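Local coordinates for protein AAR187Cp (Eremothecium gossypii, PDB 3ZIL) that probably regulates the establishment of sister-chromatid cohesion by acting on the cohesin complex, through the helical Wap1 domain that makes up this fragment, at residues A[80-92]-A[135-147]. Sequence-based numbering, arbitrary orientation.
Sequences QKVTSLLQCFIAD and YQDLLRKLKFTNT
Leu85 and Leu142 meet tip to tip, Leu85 CD2 to Leu142 CD1 at 3.9 Å, and around them helix 81-92 is joined both to helix 135-141 and to the loop that follows. Leu85 divides its work: CD2 also touches Leu139 CD1, while CD1 rests on the backbone of Asn146, 3.6 Å from its C. The other methyl of Leu142, CD2, presses on Phe89 CD1 at 3.4 Å, and Leu86 meets Leu138. Thr147 packs against the helix backbone at Leu85 and Lys81, its CG2 3.3 Å from Leu85 N; the threonine OG1, turned between backbone N and carbonyl carbon (chi1 37°), shares a water with Lys81 NZ, which also pairs with Asp118 and Pro78 O. At the far end Lys143, bent at chi3 (-57°), brings NZ to the syn lone pair of Asp92 OD2 in a 3.0 Å salt bridge. Hydroxyls of Tyr150 and Tyr158, both on helix 147-158, hold the two carboxylate oxygens. With alanine at Asp92, the Lys143 ammonium would probably lose this counter-charge and both tyrosines this acceptor. The chemistry implies a helix packed on a helix-loop segment of the all-alpha, TPR-clan Wap1 domain, closed mainly by aliphatic contact, with polar links at both ends.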
loop_
_atom_site.group_PDB
_atom_site.type_symbol
_atom_site.label_atom_id
_atom_site.label_comp_id
_atom_site.label_asym_id
_atom_site.label_seq_id
_atom_site.Cartn_x
_atom_site.Cartn_y
_atom_site.Cartn_z
ATOM N N GLN A 80 15.265 -17.576 11.117
ATOM C CA GLN A 80 16.727 -17.379 11.189
ATOM C C GLN A 80 16.981 -16.020 10.652
ATOM O O GLN A 80 17.091 -15.840 9.443
ATOM C CB GLN A 80 17.482 -18.477 10.431
ATOM C CG GLN A 80 17.246 -19.837 11.114
ATOM C CD GLN A 80 17.621 -21.058 10.300
ATOM O OE1 GLN A 80 18.178 -20.986 9.199
ATOM N NE2 GLN A 80 17.311 -22.206 10.846
ATOM N N LYS A 81 17.067 -15.050 11.550
ATOM C CA LYS A 81 17.002 -13.650 11.089
ATOM C C LYS A 81 18.257 -13.197 10.353
ATOM O O LYS A 81 18.149 -12.453 9.380
ATOM C CB LYS A 81 16.691 -12.701 12.215
ATOM C CG LYS A 81 15.349 -12.914 12.897
ATOM C CD LYS A 81 14.274 -12.351 11.952
ATOM C CE LYS A 81 12.903 -12.547 12.534
ATOM N NZ LYS A 81 11.989 -12.595 11.384
ATOM N N VAL A 82 19.449 -13.655 10.786
ATOM C CA VAL A 82 20.669 -13.130 10.221
ATOM C C VAL A 82 20.850 -13.724 8.814
ATOM O O VAL A 82 21.116 -13.006 7.869
ATOM C CB VAL A 82 21.951 -13.345 11.105
ATOM C CG1 VAL A 82 23.187 -12.986 10.269
ATOM C CG2 VAL A 82 21.893 -12.516 12.368
ATOM N N THR A 83 20.551 -15.009 8.676
ATOM C CA THR A 83 20.644 -15.678 7.391
ATOM C C THR A 83 19.655 -15.030 6.415
ATOM O O THR A 83 19.989 -14.777 5.257
ATOM C CB THR A 83 20.389 -17.166 7.585
ATOM O OG1 THR A 83 21.482 -17.700 8.352
ATOM C CG2 THR A 83 20.326 -17.917 6.288
ATOM N N SER A 84 18.450 -14.778 6.908
ATOM C CA SER A 84 17.353 -14.149 6.098
ATOM C C SER A 84 17.707 -12.744 5.556
ATOM O O SER A 84 17.427 -12.395 4.391
ATOM C CB SER A 84 16.131 -14.129 7.019
ATOM O OG SER A 84 15.597 -15.429 7.050
ATOM N N LEU A 85 18.358 -11.956 6.413
ATOM C CA LEU A 85 18.944 -10.703 6.021
ATOM C C LEU A 85 19.990 -10.801 4.902
ATOM O O LEU A 85 19.949 -10.037 3.929
ATOM C CB LEU A 85 19.546 -9.999 7.211
ATOM C CG LEU A 85 19.887 -8.522 6.857
ATOM C CD1 LEU A 85 18.642 -7.687 6.496
ATOM C CD2 LEU A 85 20.684 -7.849 7.991
ATOM N N LEU A 86 20.955 -11.716 5.064
ATOM C CA LEU A 86 21.930 -11.979 4.043
ATOM C C LEU A 86 21.244 -12.394 2.740
ATOM O O LEU A 86 21.699 -12.024 1.672
ATOM C CB LEU A 86 22.864 -13.122 4.520
ATOM C CG LEU A 86 23.589 -12.895 5.841
ATOM C CD1 LEU A 86 24.483 -14.084 6.311
ATOM C CD2 LEU A 86 24.357 -11.580 5.795
ATOM N N GLN A 87 20.182 -13.219 2.833
ATOM C CA GLN A 87 19.529 -13.718 1.661
ATOM C C GLN A 87 18.803 -12.575 0.991
ATOM O O GLN A 87 18.742 -12.589 -0.233
ATOM C CB GLN A 87 18.502 -14.844 1.965
ATOM C CG GLN A 87 19.226 -16.137 2.378
ATOM C CD GLN A 87 18.288 -17.168 2.949
ATOM O OE1 GLN A 87 17.592 -16.911 3.929
ATOM N NE2 GLN A 87 18.351 -18.391 2.407
ATOM N N CYS A 88 18.210 -11.666 1.762
ATOM C CA CYS A 88 17.559 -10.474 1.112
ATOM C C CYS A 88 18.629 -9.598 0.339
ATOM O O CYS A 88 18.348 -9.141 -0.747
ATOM C CB CYS A 88 16.897 -9.593 2.143
ATOM S SG CYS A 88 15.460 -10.259 2.993
ATOM N N PHE A 89 19.815 -9.359 0.913
ATOM C CA PHE A 89 20.923 -8.706 0.186
ATOM C C PHE A 89 21.301 -9.406 -1.166
ATOM O O PHE A 89 21.340 -8.753 -2.198
ATOM C CB PHE A 89 22.155 -8.491 1.108
ATOM C CG PHE A 89 23.377 -8.070 0.365
ATOM C CD1 PHE A 89 23.510 -6.757 -0.117
ATOM C CD2 PHE A 89 24.359 -9.003 0.047
ATOM C CE1 PHE A 89 24.633 -6.370 -0.831
ATOM C CE2 PHE A 89 25.472 -8.619 -0.700
ATOM C CZ PHE A 89 25.608 -7.301 -1.139
ATOM N N ILE A 90 21.482 -10.742 -1.163
ATOM C CA ILE A 90 21.729 -11.503 -2.343
ATOM C C ILE A 90 20.641 -11.258 -3.410
ATOM O O ILE A 90 20.965 -10.989 -4.603
ATOM C CB ILE A 90 21.856 -13.015 -2.006
ATOM C CG1 ILE A 90 23.092 -13.216 -1.146
ATOM C CG2 ILE A 90 21.785 -13.877 -3.283
ATOM C CD1 ILE A 90 24.348 -12.711 -1.829
ATOM N N ALA A 91 19.375 -11.396 -3.031
ATOM C CA ALA A 91 18.292 -11.188 -4.003
ATOM C C ALA A 91 18.390 -9.792 -4.604
ATOM O O ALA A 91 18.208 -9.606 -5.809
ATOM C CB ALA A 91 16.926 -11.340 -3.359
ATOM N N ASP A 92 18.621 -8.810 -3.749
ATOM C CA ASP A 92 18.817 -7.435 -4.213
ATOM C C ASP A 92 20.137 -7.174 -4.997
ATOM O O ASP A 92 20.134 -6.357 -5.878
ATOM C CB ASP A 92 18.692 -6.502 -3.036
ATOM C CG ASP A 92 18.597 -5.019 -3.419
ATOM O OD1 ASP A 92 17.979 -4.704 -4.471
ATOM O OD2 ASP A 92 19.117 -4.176 -2.577
ATOM N N TYR A 135 30.198 -8.945 10.361
ATOM C CA TYR A 135 28.753 -8.648 10.360
ATOM C C TYR A 135 28.454 -7.160 10.523
ATOM O O TYR A 135 27.734 -6.607 9.711
ATOM C CB TYR A 135 28.092 -9.419 11.468
ATOM C CG TYR A 135 26.625 -9.168 11.575
ATOM C CD1 TYR A 135 25.763 -9.545 10.520
ATOM C CD2 TYR A 135 26.066 -8.630 12.754
ATOM C CE1 TYR A 135 24.368 -9.385 10.646
ATOM C CE2 TYR A 135 24.678 -8.424 12.868
ATOM C CZ TYR A 135 23.829 -8.802 11.796
ATOM O OH TYR A 135 22.438 -8.610 11.889
ATOM N N GLN A 136 29.027 -6.531 11.568
ATOM C CA GLN A 136 29.029 -5.043 11.705
ATOM C C GLN A 136 29.461 -4.326 10.447
ATOM O O GLN A 136 28.857 -3.346 10.006
ATOM C CB GLN A 136 29.924 -4.538 12.870
ATOM C CG GLN A 136 29.702 -5.122 14.286
ATOM C CD GLN A 136 28.282 -5.650 14.619
ATOM O OE1 GLN A 136 27.245 -4.961 14.390
ATOM N NE2 GLN A 136 28.231 -6.904 15.189
ATOM N N ASP A 137 30.541 -4.787 9.867
ATOM C CA ASP A 137 31.053 -4.150 8.668
ATOM C C ASP A 137 29.993 -4.228 7.515
ATOM O O ASP A 137 29.646 -3.202 6.848
ATOM C CB ASP A 137 32.369 -4.832 8.365
ATOM C CG ASP A 137 32.967 -4.484 7.011
ATOM O OD1 ASP A 137 32.428 -3.673 6.222
ATOM O OD2 ASP A 137 34.032 -5.077 6.726
ATOM N N LEU A 138 29.446 -5.427 7.289
ATOM C CA LEU A 138 28.338 -5.543 6.316
ATOM C C LEU A 138 27.120 -4.652 6.589
ATOM O O LEU A 138 26.645 -3.974 5.664
ATOM C CB LEU A 138 27.910 -7.007 6.118
ATOM C CG LEU A 138 26.867 -7.191 4.989
ATOM C CD1 LEU A 138 27.457 -6.972 3.573
ATOM C CD2 LEU A 138 26.295 -8.588 5.158
ATOM N N LEU A 139 26.615 -4.691 7.829
ATOM C CA LEU A 139 25.513 -3.886 8.284
ATOM C C LEU A 139 25.667 -2.394 7.987
ATOM O O LEU A 139 24.723 -1.774 7.497
ATOM C CB LEU A 139 25.290 -4.086 9.801
ATOM C CG LEU A 139 24.073 -4.714 10.461
ATOM C CD1 LEU A 139 23.464 -5.884 9.726
ATOM C CD2 LEU A 139 24.393 -5.056 11.932
ATOM N N ARG A 140 26.827 -1.817 8.307
ATOM C CA ARG A 140 27.175 -0.439 7.866
ATOM C C ARG A 140 27.054 -0.207 6.363
ATOM O O ARG A 140 26.825 0.898 5.949
ATOM C CB ARG A 140 28.574 0.035 8.396
ATOM C CG ARG A 140 28.622 0.102 9.934
ATOM C CD ARG A 140 29.929 0.634 10.507
ATOM N NE ARG A 140 31.136 -0.095 10.105
ATOM C CZ ARG A 140 31.756 -1.020 10.862
ATOM N NH1 ARG A 140 31.277 -1.334 12.058
ATOM N NH2 ARG A 140 32.865 -1.633 10.437
ATOM N N LYS A 141 27.172 -1.234 5.541
ATOM C CA LYS A 141 27.010 -1.046 4.101
ATOM C C LYS A 141 25.642 -1.379 3.480
ATOM O O LYS A 141 25.421 -1.057 2.333
ATOM C CB LYS A 141 28.090 -1.859 3.373
ATOM C CG LYS A 141 29.452 -1.180 3.343
ATOM C CD LYS A 141 30.592 -2.200 3.322
ATOM C CE LYS A 141 31.924 -1.468 3.546
ATOM N NZ LYS A 141 32.976 -2.486 3.679
ATOM N N LEU A 142 24.775 -2.121 4.189
ATOM C CA LEU A 142 23.529 -2.651 3.568
ATOM C C LEU A 142 22.542 -1.520 3.399
ATOM O O LEU A 142 22.528 -0.584 4.198
ATOM C CB LEU A 142 22.888 -3.649 4.520
ATOM C CG LEU A 142 23.566 -5.034 4.460
ATOM C CD1 LEU A 142 23.055 -5.819 5.635
ATOM C CD2 LEU A 142 23.286 -5.732 3.088
ATOM N N LYS A 143 21.753 -1.602 2.362
ATOM C CA LYS A 143 20.665 -0.691 2.172
ATOM C C LYS A 143 19.683 -0.693 3.374
ATOM O O LYS A 143 19.090 0.349 3.676
ATOM C CB LYS A 143 19.933 -1.122 0.907
ATOM C CG LYS A 143 18.864 -0.135 0.422
ATOM C CD LYS A 143 18.333 -0.645 -0.915
ATOM C CE LYS A 143 19.468 -0.810 -1.923
ATOM N NZ LYS A 143 19.015 -1.298 -3.253
ATOM N N PHE A 144 19.471 -1.833 4.040
ATOM C CA PHE A 144 18.525 -1.926 5.210
ATOM C C PHE A 144 19.130 -2.891 6.208
ATOM O O PHE A 144 19.707 -3.902 5.803
ATOM C CB PHE A 144 17.167 -2.550 4.807
ATOM C CG PHE A 144 16.374 -1.733 3.785
ATOM C CD1 PHE A 144 15.745 -0.515 4.132
ATOM C CD2 PHE A 144 16.271 -2.163 2.444
ATOM C CE1 PHE A 144 14.957 0.223 3.166
ATOM C CE2 PHE A 144 15.517 -1.411 1.485
ATOM C CZ PHE A 144 14.872 -0.243 1.829
ATOM N N THR A 145 18.943 -2.635 7.510
ATOM C CA THR A 145 19.635 -3.436 8.505
ATOM C C THR A 145 18.719 -4.410 9.272
ATOM O O THR A 145 19.095 -4.978 10.271
ATOM C CB THR A 145 20.527 -2.564 9.381
ATOM O OG1 THR A 145 19.735 -1.575 10.050
ATOM C CG2 THR A 145 21.555 -1.873 8.472
ATOM N N ASN A 146 17.540 -4.660 8.721
ATOM C CA ASN A 146 16.682 -5.607 9.312
ATOM C C ASN A 146 15.838 -6.181 8.178
ATOM O O ASN A 146 15.728 -5.569 7.071
ATOM C CB ASN A 146 15.815 -4.909 10.408
ATOM C CG ASN A 146 14.906 -3.819 9.805
ATOM O OD1 ASN A 146 13.911 -4.107 9.199
ATOM N ND2 ASN A 146 15.285 -2.568 9.959
ATOM N N THR A 147 15.270 -7.350 8.448
ATOM C CA THR A 147 14.561 -8.086 7.455
ATOM C C THR A 147 13.138 -7.552 7.255
ATOM O O THR A 147 12.556 -7.734 6.204
ATOM C CB THR A 147 14.474 -9.563 7.878
ATOM O OG1 THR A 147 14.287 -9.605 9.290
ATOM C CG2 THR A 147 15.742 -10.266 7.555
HETATM O O HOH W 1 11.666 -10.032 9.877
#